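Local coordinates for protein NAD-dependent aldehyde dehydrogenase (Sinorhizobium meliloti, PDB 3U4J) that probably oxidises aldehydes or related oxo compounds, passing the electrons to NAD or NADP, at residues V94-L105 with R206-I216; Y294-I305 with R453-D461. One frame throughout, in Å; residues are numbered along the deposited sequence.

Contact 1 of 2, residues V94-L105 with R206-I216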
loop_
_atom_site.group_PDB
_atom_site.type_symbol
_atom_site.label_atom_id
_atom_site.label_comp_id
_atom_site.label_asym_id
_atom_site.label_seq_id
_atom_site.Cartn_x
_atom_site.Cartn_y
_atom_site.Cartn_z
ATOM N N VAL A 94 -14.081 9.268 -22.598
ATOM C CA VAL A 94 -15.415 9.469 -22.004
ATOM C C VAL A 94 -15.451 10.730 -21.125
ATOM O O VAL A 94 -16.370 11.536 -21.235
ATOM C CB VAL A 94 -15.868 8.255 -21.159
ATOM C CG1 VAL A 94 -17.260 8.493 -20.538
ATOM C CG2 VAL A 94 -15.855 6.967 -22.000
ATOM N N ALA A 95 -14.491 10.875 -20.213
ATOM C CA ALA A 95 -14.431 12.086 -19.378
ATOM C C ALA A 95 -14.406 13.358 -20.234
ATOM O O ALA A 95 -15.151 14.325 -19.951
ATOM C CB ALA A 95 -13.225 12.034 -18.446
ATOM N N ASP A 96 -13.601 13.351 -21.300
ATOM C CA ASP A 96 -13.608 14.475 -22.278
ATOM C C ASP A 96 -14.963 14.712 -22.921
ATOM O O ASP A 96 -15.354 15.849 -23.098
ATOM C CB ASP A 96 -12.598 14.270 -23.413
ATOM C CG ASP A 96 -11.175 14.453 -22.950
ATOM O OD1 ASP A 96 -10.965 15.075 -21.886
ATOM O OD2 ASP A 96 -10.267 13.956 -23.641
ATOM N N LEU A 97 -15.645 13.643 -23.329
ATOM C CA LEU A 97 -16.991 13.788 -23.907
ATOM C C LEU A 97 -18.018 14.352 -22.942
ATOM O O LEU A 97 -18.885 15.126 -23.347
ATOM C CB LEU A 97 -17.502 12.440 -24.444
ATOM C CG LEU A 97 -16.918 12.131 -25.808
ATOM C CD1 LEU A 97 -17.056 10.616 -26.060
ATOM C CD2 LEU A 97 -17.573 12.964 -26.900
ATOM N N ILE A 98 -17.953 13.918 -21.683
ATOM C CA ILE A 98 -18.838 14.455 -20.633
ATOM C C ILE A 98 -18.737 15.994 -20.559
ATOM O O ILE A 98 -19.755 16.702 -20.567
ATOM C CB ILE A 98 -18.560 13.802 -19.276
ATOM C CG1 ILE A 98 -18.921 12.295 -19.349
ATOM C CG2 ILE A 98 -19.390 14.519 -18.160
ATOM C CD1 ILE A 98 -18.477 11.511 -18.122
ATOM N N LEU A 99 -17.510 16.509 -20.540
ATOM C CA LEU A 99 -17.296 17.942 -20.619
ATOM C C LEU A 99 -17.797 18.567 -21.901
ATOM O O LEU A 99 -18.438 19.608 -21.863
ATOM C CB LEU A 99 -15.827 18.304 -20.371
ATOM C CG LEU A 99 -15.316 18.111 -18.944
ATOM C CD1 LEU A 99 -13.856 18.642 -18.791
ATOM C CD2 LEU A 99 -16.259 18.777 -17.893
ATOM N N ALA A 100 -17.511 17.938 -23.040
ATOM C CA ALA A 100 -17.973 18.471 -24.325
ATOM C C ALA A 100 -19.524 18.528 -24.357
ATOM O O ALA A 100 -20.118 19.417 -24.979
ATOM C CB ALA A 100 -17.423 17.619 -25.489
ATOM N N ARG A 101 -20.182 17.593 -23.679
ATOM C CA ARG A 101 -21.647 17.578 -23.668
ATOM C C ARG A 101 -22.224 18.084 -22.341
ATOM O O ARG A 101 -23.351 17.714 -21.957
ATOM C CB ARG A 101 -22.204 16.177 -23.975
ATOM C CG ARG A 101 -21.557 15.441 -25.166
ATOM C CD ARG A 101 -21.880 16.083 -26.523
ATOM N NE ARG A 101 -21.277 15.264 -27.580
ATOM C CZ ARG A 101 -20.281 15.649 -28.380
ATOM N NH1 ARG A 101 -19.767 16.878 -28.294
ATOM N NH2 ARG A 101 -19.808 14.804 -29.299
ATOM N N GLN A 102 -21.469 18.932 -21.642
ATOM C CA GLN A 102 -21.869 19.296 -20.274
ATOM C C GLN A 102 -23.259 19.950 -20.195
ATOM O O GLN A 102 -24.060 19.567 -19.345
ATOM C CB GLN A 102 -20.830 20.176 -19.566
ATOM C CG GLN A 102 -21.217 20.540 -18.113
ATOM C CD GLN A 102 -20.066 21.217 -17.359
ATOM O OE1 GLN A 102 -19.045 21.588 -17.951
ATOM N NE2 GLN A 102 -20.216 21.363 -16.067
ATOM N N GLU A 103 -23.524 20.932 -21.053
ATOM C CA GLU A 103 -24.798 21.672 -20.992
ATOM C C GLU A 103 -26.000 20.789 -21.360
ATOM O O GLU A 103 -27.054 20.862 -20.709
ATOM C CB GLU A 103 -24.758 22.951 -21.870
ATOM C CG GLU A 103 -23.893 24.074 -21.268
ATOM C CD GLU A 103 -24.321 24.439 -19.842
ATOM O OE1 GLU A 103 -25.518 24.746 -19.605
ATOM O OE2 GLU A 103 -23.447 24.412 -18.947
ATOM N N GLU A 104 -25.819 19.962 -22.393
ATOM C CA GLU A 104 -26.807 18.945 -22.782
ATOM C C GLU A 104 -27.129 18.030 -21.592
ATOM O O GLU A 104 -28.298 17.775 -21.290
ATOM C CB GLU A 104 -26.302 18.074 -23.949
ATOM C CG GLU A 104 -27.321 16.997 -24.423
ATOM C CD GLU A 104 -26.702 15.841 -25.265
ATOM O OE1 GLU A 104 -25.562 15.962 -25.763
ATOM O OE2 GLU A 104 -27.381 14.798 -25.433
ATOM N N LEU A 105 -26.095 17.509 -20.942
ATOM C CA LEU A 105 -26.329 16.524 -19.885
ATOM C C LEU A 105 -26.975 17.161 -18.653
ATOM O O LEU A 105 -27.813 16.546 -17.986
ATOM C CB LEU A 105 -25.043 15.786 -19.514
ATOM C CG LEU A 105 -24.407 14.963 -20.641
ATOM C CD1 LEU A 105 -22.970 14.626 -20.254
ATOM C CD2 LEU A 105 -25.225 13.692 -20.887
ATOM N N ARG A 206 -27.367 8.247 -22.185
ATOM C CA ARG A 206 -26.357 9.111 -22.810
ATOM C C ARG A 206 -24.932 8.716 -22.397
ATOM O O ARG A 206 -24.026 8.719 -23.230
ATOM C CB ARG A 206 -26.595 10.631 -22.570
ATOM C CG ARG A 206 -27.816 11.229 -23.267
ATOM C CD ARG A 206 -27.729 11.218 -24.790
ATOM N NE ARG A 206 -26.761 12.200 -25.293
ATOM C CZ ARG A 206 -25.694 11.904 -26.041
ATOM N NH1 ARG A 206 -25.442 10.653 -26.400
ATOM N NH2 ARG A 206 -24.878 12.872 -26.450
ATOM N N LEU A 207 -24.735 8.356 -21.130
ATOM C CA LEU A 207 -23.380 7.976 -20.675
ATOM C C LEU A 207 -22.898 6.727 -21.420
ATOM O O LEU A 207 -21.731 6.666 -21.832
ATOM C CB LEU A 207 -23.348 7.745 -19.156
ATOM C CG LEU A 207 -22.045 7.426 -18.447
ATOM C CD1 LEU A 207 -20.961 8.495 -18.730
ATOM C CD2 LEU A 207 -22.293 7.320 -16.927
ATOM N N ALA A 208 -23.793 5.745 -21.600
ATOM C CA ALA A 208 -23.442 4.528 -22.354
ATOM C C ALA A 208 -23.150 4.871 -23.816
ATOM O O ALA A 208 -22.294 4.242 -24.447
ATOM C CB ALA A 208 -24.554 3.487 -22.272
ATOM N N GLU A 209 -23.880 5.847 -24.341
ATOM C CA GLU A 209 -23.673 6.295 -25.722
ATOM C C GLU A 209 -22.331 7.013 -25.860
ATOM O O GLU A 209 -21.635 6.853 -26.862
ATOM C CB GLU A 209 -24.853 7.153 -26.209
ATOM C CG GLU A 209 -26.169 6.333 -26.286
ATOM C CD GLU A 209 -27.390 7.176 -26.661
ATOM O OE1 GLU A 209 -27.338 8.426 -26.582
ATOM O OE2 GLU A 209 -28.434 6.590 -27.012
ATOM N N LEU A 210 -21.956 7.783 -24.842
ATOM C CA LEU A 210 -20.604 8.395 -24.830
ATOM C C LEU A 210 -19.495 7.345 -24.769
ATOM O O LEU A 210 -18.476 7.478 -25.464
ATOM C CB LEU A 210 -20.451 9.408 -23.698
ATOM C CG LEU A 210 -21.449 10.572 -23.725
ATOM C CD1 LEU A 210 -21.138 11.574 -22.616
ATOM C CD2 LEU A 210 -21.458 11.254 -25.072
ATOM N N ALA A 211 -19.674 6.304 -23.954
ATOM C CA ALA A 211 -18.709 5.195 -23.945
ATOM C C ALA A 211 -18.575 4.559 -25.335
ATOM O O ALA A 211 -17.453 4.246 -25.806
ATOM C CB ALA A 211 -19.088 4.109 -22.870
ATOM N N ARG A 212 -19.705 4.375 -26.006
ATOM C CA ARG A 212 -19.666 3.828 -27.384
ATOM C C ARG A 212 -18.924 4.813 -28.297
ATOM O O ARG A 212 -18.065 4.426 -29.089
ATOM C CB ARG A 212 -21.089 3.592 -27.915
ATOM C CG ARG A 212 -21.131 2.987 -29.314
ATOM C CD ARG A 212 -22.561 2.604 -29.718
ATOM N NE ARG A 212 -23.513 3.723 -29.694
ATOM C CZ ARG A 212 -24.837 3.558 -29.771
ATOM N NH1 ARG A 212 -25.344 2.322 -29.879
ATOM N NH2 ARG A 212 -25.650 4.608 -29.734
ATOM N N GLU A 213 -19.250 6.097 -28.169
ATOM C CA GLU A 213 -18.601 7.147 -28.992
ATOM C C GLU A 213 -17.064 7.211 -28.782
ATOM O O GLU A 213 -16.305 7.454 -29.731
ATOM C CB GLU A 213 -19.271 8.507 -28.706
ATOM C CG GLU A 213 -18.820 9.701 -29.569
ATOM C CD GLU A 213 -19.793 10.901 -29.449
ATOM O OE1 GLU A 213 -20.849 10.758 -28.779
ATOM O OE2 GLU A 213 -19.520 11.986 -30.028
ATOM N N ALA A 214 -16.620 6.977 -27.547
ATOM C CA ALA A 214 -15.196 6.959 -27.196
ATOM C C ALA A 214 -14.466 5.747 -27.774
ATOM O O ALA A 214 -13.239 5.737 -27.798
ATOM C CB ALA A 214 -15.008 6.982 -25.667
ATOM N N GLY A 215 -15.208 4.715 -28.180
ATOM C CA GLY A 215 -14.603 3.498 -28.741
ATOM C C GLY A 215 -14.513 2.335 -27.757
ATOM O O GLY A 215 -13.764 1.392 -27.975
ATOM N N ILE A 216 -15.242 2.406 -26.647
ATOM C CA ILE A 216 -15.248 1.282 -25.699
ATOM C C ILE A 216 -15.922 0.115 -26.401
ATOM O O ILE A 216 -16.974 0.312 -27.029
ATOM C CB ILE A 216 -15.884 1.658 -24.324
ATOM C CG1 ILE A 216 -14.974 2.703 -23.646
ATOM C CG2 ILE A 216 -16.002 0.450 -23.423
ATOM C CD1 ILE A 216 -15.385 3.127 -22.207
HETATM O O HOH W 1 -22.554 12.873 -28.164
#
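Arg-101, Arg-206 and Glu-213 meet at one ordered water, which accepts hydrogen bonds from Arg-101 NE and Arg-206 NH2 and donates to Glu-213 OE1. Beside it, Arg-101 NH2 reaches Glu-213 OE2 directly at 2.9 Å, on the syn side of the carboxylate, in a salt bridge bent to 136° at the hydrogen. The Arg-206 chain folds at chi2 and chi3, curling its guanidinium back side-on to Glu-104. There NE lies 2.7 Å from Glu-104 OE2 and NH2 points almost straight at OE1 of the same residue (176°), with the two flat groups only modestly tilted against each other. Arg-206 NH1 meanwhile bridges to Glu-209 OE1, one turn along its own helix, so two carboxylates and a water fix the rotation of the guanidinium. A methionine in its place would probably leave Glu-104 and Glu-209 without their shared positive partner and the water short of one donor.

Beneath these charges the packing is apolar. Val-94 is a knob in the hole formed by Leu-207, Leu-210, Ala-211 and Ala-214; its CG2 comes 3.8 Å from Ala-214 CB, while CG1 is turned to Leu-207. Leu-97 lays CD1 3.5 Å from the carbonyl O of Leu-210, and its CD2 lies against one face of the Arg-101 guanidinium. Leu-210 answers with CD1 at 4.0 Å from Ile-98 CG1, the two side chains crossing at about a right angle.

The axes of helices 94-100 and 206-214 pass 9.2 Å apart at 124°. Helix 117-138 packs on Ile-98 from outside the pair, Phe-175 of helix 174-187 meets Ile-98, Leu-105 and Leu-207, and Phe-221 of strand 221-223 backs Leu-207 and Ala-211, joining helix 202-214 to the sheet that holds this strand.

Contact 2 of 2, residues Y294-I305 with R453-D461; sequences YGVYHNAGQCCI and RCWINSVID
Ile-460 is wedged against two aromatic rings of segment 294-305, giving each a different branch. Its CG1 stands over the centre of the Tyr-294 ring, 4.0 Å from the centroid and 10° off the normal, while CG2 lies over a face of the His-298 imidazole, displaced toward the rim, 3.9 Å from that centroid; both are CH-pi contacts. The two rings, at the end of helix 285-297, both have CG anti to the backbone N (chi1 -173° in Tyr-294), which brings them against the isoleucine. At the edge of the tyrosine ring, its OH donates to Asp-461 OD1 at 2.6 Å, with ring and carboxylate turned 62° apart.

A gamma turn centred on Ile-460, closed by Asp-461 N to Val-459 O (2.7 Å), presents these side chains together, and Trp-455 NE1 steadies it with a nearly straight bond of 2.8 Å to Asp-461 O. Val-459 slides past Tyr-294 and meets Gly-295, where a CB would be tight against its CG2. On the other flank, Ile-305 places its CG2 methyl over one face of the Arg-453 guanidinium, off centre, 3.7 Å from NH1, with CD1 near Trp-455 CH2, oblique to that ring. A water joins Ile-305 O to Ile-460 N.

Trp-504 of a second subunit stacks on Tyr-294, and strand 453-456 continues the sheet into that subunit. Segment 294-305 carries the Gly-Gln-x-Cys sequence that in aldehyde dehydrogenases holds the nucleophilic cysteine, probably Cys-304 here, and the contact joins this loop to strand 453-456 and the turn that follows it.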
loop_
_atom_site.group_PDB
_atom_site.type_symbol
_atom_site.label_atom_id
_atom_site.label_comp_id
_atom_site.label_asym_id
_atom_site.label_seq_id
_atom_site.Cartn_x
_atom_site.Cartn_y
_atom_site.Cartn_z
ATOM N N TYR A 294 -27.322 23.767 3.973
ATOM C CA TYR A 294 -26.822 22.958 2.857
ATOM C C TYR A 294 -27.090 21.466 3.084
ATOM O O TYR A 294 -27.559 20.772 2.195
ATOM C CB TYR A 294 -25.313 23.185 2.709
ATOM C CG TYR A 294 -24.673 22.538 1.483
ATOM C CD1 TYR A 294 -25.418 22.262 0.318
ATOM C CD2 TYR A 294 -23.311 22.234 1.476
ATOM C CE1 TYR A 294 -24.814 21.658 -0.812
ATOM C CE2 TYR A 294 -22.694 21.652 0.340
ATOM C CZ TYR A 294 -23.446 21.373 -0.785
ATOM O OH TYR A 294 -22.822 20.827 -1.888
ATOM N N GLY A 295 -26.819 20.982 4.290
ATOM C CA GLY A 295 -26.915 19.554 4.593
ATOM C C GLY A 295 -28.305 18.995 4.415
ATOM O O GLY A 295 -28.461 17.848 3.983
ATOM N N VAL A 296 -29.319 19.791 4.761
ATOM C CA VAL A 296 -30.705 19.299 4.717
ATOM C C VAL A 296 -31.428 19.668 3.414
ATOM O O VAL A 296 -32.286 18.912 2.940
ATOM C CB VAL A 296 -31.534 19.702 5.994
ATOM C CG1 VAL A 296 -31.718 21.204 6.099
ATOM C CG2 VAL A 296 -32.897 18.974 6.012
ATOM N N TYR A 297 -31.051 20.801 2.824
ATOM C CA TYR A 297 -31.706 21.272 1.599
ATOM C C TYR A 297 -31.078 20.809 0.281
ATOM O O TYR A 297 -31.715 20.888 -0.777
ATOM C CB TYR A 297 -31.795 22.793 1.610
ATOM C CG TYR A 297 -32.531 23.330 2.821
ATOM C CD1 TYR A 297 -33.641 22.653 3.330
ATOM C CD2 TYR A 297 -32.120 24.517 3.459
ATOM C CE1 TYR A 297 -34.315 23.122 4.457
ATOM C CE2 TYR A 297 -32.820 25.012 4.580
ATOM C CZ TYR A 297 -33.912 24.296 5.055
ATOM O OH TYR A 297 -34.624 24.737 6.139
ATOM N N HIS A 298 -29.831 20.369 0.333
ATOM C CA HIS A 298 -29.157 19.876 -0.853
ATOM C C HIS A 298 -30.026 18.813 -1.512
ATOM O O HIS A 298 -30.490 17.878 -0.851
ATOM C CB HIS A 298 -27.805 19.274 -0.477
ATOM C CG HIS A 298 -27.092 18.641 -1.634
ATOM N ND1 HIS A 298 -26.759 19.342 -2.769
ATOM C CD2 HIS A 298 -26.673 17.366 -1.838
ATOM C CE1 HIS A 298 -26.141 18.536 -3.617
ATOM N NE2 HIS A 298 -26.088 17.329 -3.079
ATOM N N ASN A 299 -30.243 18.970 -2.813
ATOM C CA ASN A 299 -31.094 18.066 -3.565
ATOM C C ASN A 299 -32.499 17.954 -2.991
ATOM O O ASN A 299 -33.155 16.921 -3.122
ATOM C CB ASN A 299 -30.447 16.684 -3.661
ATOM C CG ASN A 299 -30.718 16.019 -4.984
ATOM O OD1 ASN A 299 -31.102 14.842 -5.047
ATOM N ND2 ASN A 299 -30.498 16.752 -6.051
ATOM N N ALA A 300 -32.947 19.015 -2.327
ATOM C CA ALA A 300 -34.260 19.044 -1.688
ATOM C C ALA A 300 -34.368 17.955 -0.602
ATOM O O ALA A 300 -35.452 17.435 -0.321
ATOM C CB ALA A 300 -35.405 18.955 -2.755
ATOM N N GLY A 301 -33.221 17.644 0.019
ATOM C CA GLY A 301 -33.125 16.616 1.046
ATOM C C GLY A 301 -33.295 15.195 0.555
ATOM O O GLY A 301 -33.356 14.275 1.373
ATOM N N GLN A 302 -33.383 15.012 -0.771
ATOM C CA GLN A 302 -33.497 13.684 -1.354
ATOM C C GLN A 302 -32.054 13.175 -1.543
ATOM O O GLN A 302 -31.504 13.176 -2.657
ATOM C CB GLN A 302 -34.219 13.755 -2.698
ATOM C CG GLN A 302 -35.659 14.275 -2.596
ATOM C CD GLN A 302 -36.209 14.737 -3.928
ATOM O OE1 GLN A 302 -35.593 15.551 -4.650
ATOM N NE2 GLN A 302 -37.365 14.264 -4.246
ATOM N N CYS A 303 -31.450 12.751 -0.437
ATOM C CA CYS A 303 -29.988 12.556 -0.405
ATOM C C CYS A 303 -29.649 11.667 0.775
ATOM O O CYS A 303 -30.004 11.972 1.931
ATOM C CB CYS A 303 -29.271 13.914 -0.279
ATOM S SG CYS A 303 -27.480 13.733 -0.160
ATOM N N CYS A 304 -28.975 10.553 0.486
ATOM C CA CYS A 304 -28.611 9.581 1.514
ATOM C C CYS A 304 -27.630 10.139 2.568
ATOM O O CYS A 304 -27.647 9.697 3.718
ATOM C CB CYS A 304 -28.030 8.327 0.843
ATOM S SG CYS A 304 -29.350 7.525 -0.188
ATOM N N ILE A 305 -26.788 11.088 2.158
ATOM C CA ILE A 305 -25.830 11.751 3.062
ATOM C C ILE A 305 -26.350 13.106 3.595
ATOM O O ILE A 305 -25.579 13.940 4.046
ATOM C CB ILE A 305 -24.419 11.913 2.404
ATOM C CG1 ILE A 305 -24.472 12.734 1.094
ATOM C CG2 ILE A 305 -23.809 10.526 2.167
ATOM C CD1 ILE A 305 -23.106 13.208 0.578
ATOM N N ARG A 453 -18.934 7.893 6.057
ATOM C CA ARG A 453 -18.641 9.117 5.315
ATOM C C ARG A 453 -18.761 10.248 6.327
ATOM O O ARG A 453 -19.880 10.602 6.741
ATOM C CB ARG A 453 -19.633 9.317 4.149
ATOM C CG ARG A 453 -19.626 8.176 3.124
ATOM C CD ARG A 453 -20.691 8.349 2.045
ATOM N NE ARG A 453 -20.375 9.444 1.093
ATOM C CZ ARG A 453 -21.008 9.615 -0.074
ATOM N NH1 ARG A 453 -21.927 8.733 -0.456
ATOM N NH2 ARG A 453 -20.697 10.623 -0.890
ATOM N N CYS A 454 -17.615 10.772 6.768
ATOM C CA CYS A 454 -17.609 11.739 7.852
ATOM C C CYS A 454 -17.023 13.040 7.390
ATOM O O CYS A 454 -16.213 13.055 6.453
ATOM C CB CYS A 454 -16.793 11.172 9.021
ATOM S SG CYS A 454 -17.688 9.905 9.918
ATOM N N TRP A 455 -17.446 14.132 8.037
ATOM C CA TRP A 455 -16.953 15.453 7.712
ATOM C C TRP A 455 -16.698 16.205 9.025
ATOM O O TRP A 455 -17.448 16.029 9.999
ATOM C CB TRP A 455 -17.984 16.270 6.941
ATOM C CG TRP A 455 -18.091 16.009 5.520
ATOM C CD1 TRP A 455 -17.541 16.744 4.519
ATOM C CD2 TRP A 455 -18.818 14.946 4.900
ATOM N NE1 TRP A 455 -17.888 16.209 3.291
ATOM C CE2 TRP A 455 -18.674 15.102 3.502
ATOM C CE3 TRP A 455 -19.579 13.871 5.388
ATOM C CZ2 TRP A 455 -19.249 14.209 2.578
ATOM C CZ3 TRP A 455 -20.169 12.999 4.465
ATOM C CH2 TRP A 455 -19.995 13.178 3.079
ATOM N N ILE A 456 -15.647 17.018 9.041
ATOM C CA ILE A 456 -15.458 17.979 10.130
ATOM C C ILE A 456 -15.578 19.381 9.545
ATOM O O ILE A 456 -14.914 19.683 8.546
ATOM C CB ILE A 456 -14.082 17.783 10.888
ATOM C CG1 ILE A 456 -14.134 16.518 11.747
ATOM C CG2 ILE A 456 -13.786 19.017 11.813
ATOM C CD1 ILE A 456 -12.818 16.116 12.382
ATOM N N ASN A 457 -16.438 20.225 10.131
ATOM C CA ASN A 457 -16.585 21.624 9.679
ATOM C C ASN A 457 -16.942 21.755 8.197
ATOM O O ASN A 457 -16.472 22.664 7.479
ATOM C CB ASN A 457 -15.322 22.439 10.010
ATOM C CG ASN A 457 -15.064 22.535 11.513
ATOM O OD1 ASN A 457 -13.903 22.609 11.962
ATOM N ND2 ASN A 457 -16.136 22.540 12.297
ATOM N N SER A 458 -17.743 20.809 7.732
ATOM C CA SER A 458 -18.111 20.747 6.336
ATOM C C SER A 458 -19.232 19.718 6.206
ATOM O O SER A 458 -19.585 19.033 7.171
ATOM C CB SER A 458 -16.883 20.360 5.472
ATOM O OG SER A 458 -16.182 19.281 6.057
ATOM N N VAL A 459 -19.820 19.617 5.021
ATOM C CA VAL A 459 -20.904 18.663 4.793
ATOM C C VAL A 459 -21.051 18.494 3.275
ATOM O O VAL A 459 -20.667 19.388 2.504
ATOM C CB VAL A 459 -22.230 19.140 5.453
ATOM C CG1 VAL A 459 -22.761 20.404 4.753
ATOM C CG2 VAL A 459 -23.286 18.051 5.440
ATOM N N ILE A 460 -21.570 17.340 2.872
ATOM C CA ILE A 460 -21.917 17.004 1.469
ATOM C C ILE A 460 -20.690 16.819 0.551
ATOM O O ILE A 460 -20.557 15.772 -0.112
ATOM C CB ILE A 460 -22.914 18.013 0.810
ATOM C CG1 ILE A 460 -24.236 18.170 1.592
ATOM C CG2 ILE A 460 -23.160 17.648 -0.675
ATOM C CD1 ILE A 460 -25.070 16.876 1.793
ATOM N N ASP A 461 -19.818 17.819 0.513
ATOM C CA ASP A 461 -18.796 17.895 -0.522
ATOM C C ASP A 461 -17.603 16.961 -0.249
ATOM O O ASP A 461 -16.926 17.070 0.782
ATOM C CB ASP A 461 -18.336 19.335 -0.724
ATOM C CG ASP A 461 -19.444 20.236 -1.259
ATOM O OD1 ASP A 461 -20.427 19.728 -1.824
ATOM O OD2 ASP A 461 -19.333 21.454 -1.102
HETATM O O HOH W 2 -22.836 14.891 4.239
#

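Overall arrangement
Contact 1 closes along the chain before contact 2 opens. Their centres lie 28 Å apart and their nearest atoms about 12 Å, so they do not touch. Contact 1 packs helices beside the sheet that contains strand 221-223, probably the coenzyme-binding half of the fold, and no other subunit reaches it. Contact 2 belongs to the other sheet, with its centre about 12 Å from the centre of the chain against about 20 Å for contact 1, and it takes part in the subunit interface. Cys-304, by the family motif the probable nucleophile, places contact 2 beside the probable active site. The calcium ion, bound at Leu-17 and Glu-50, lies away from both contacts.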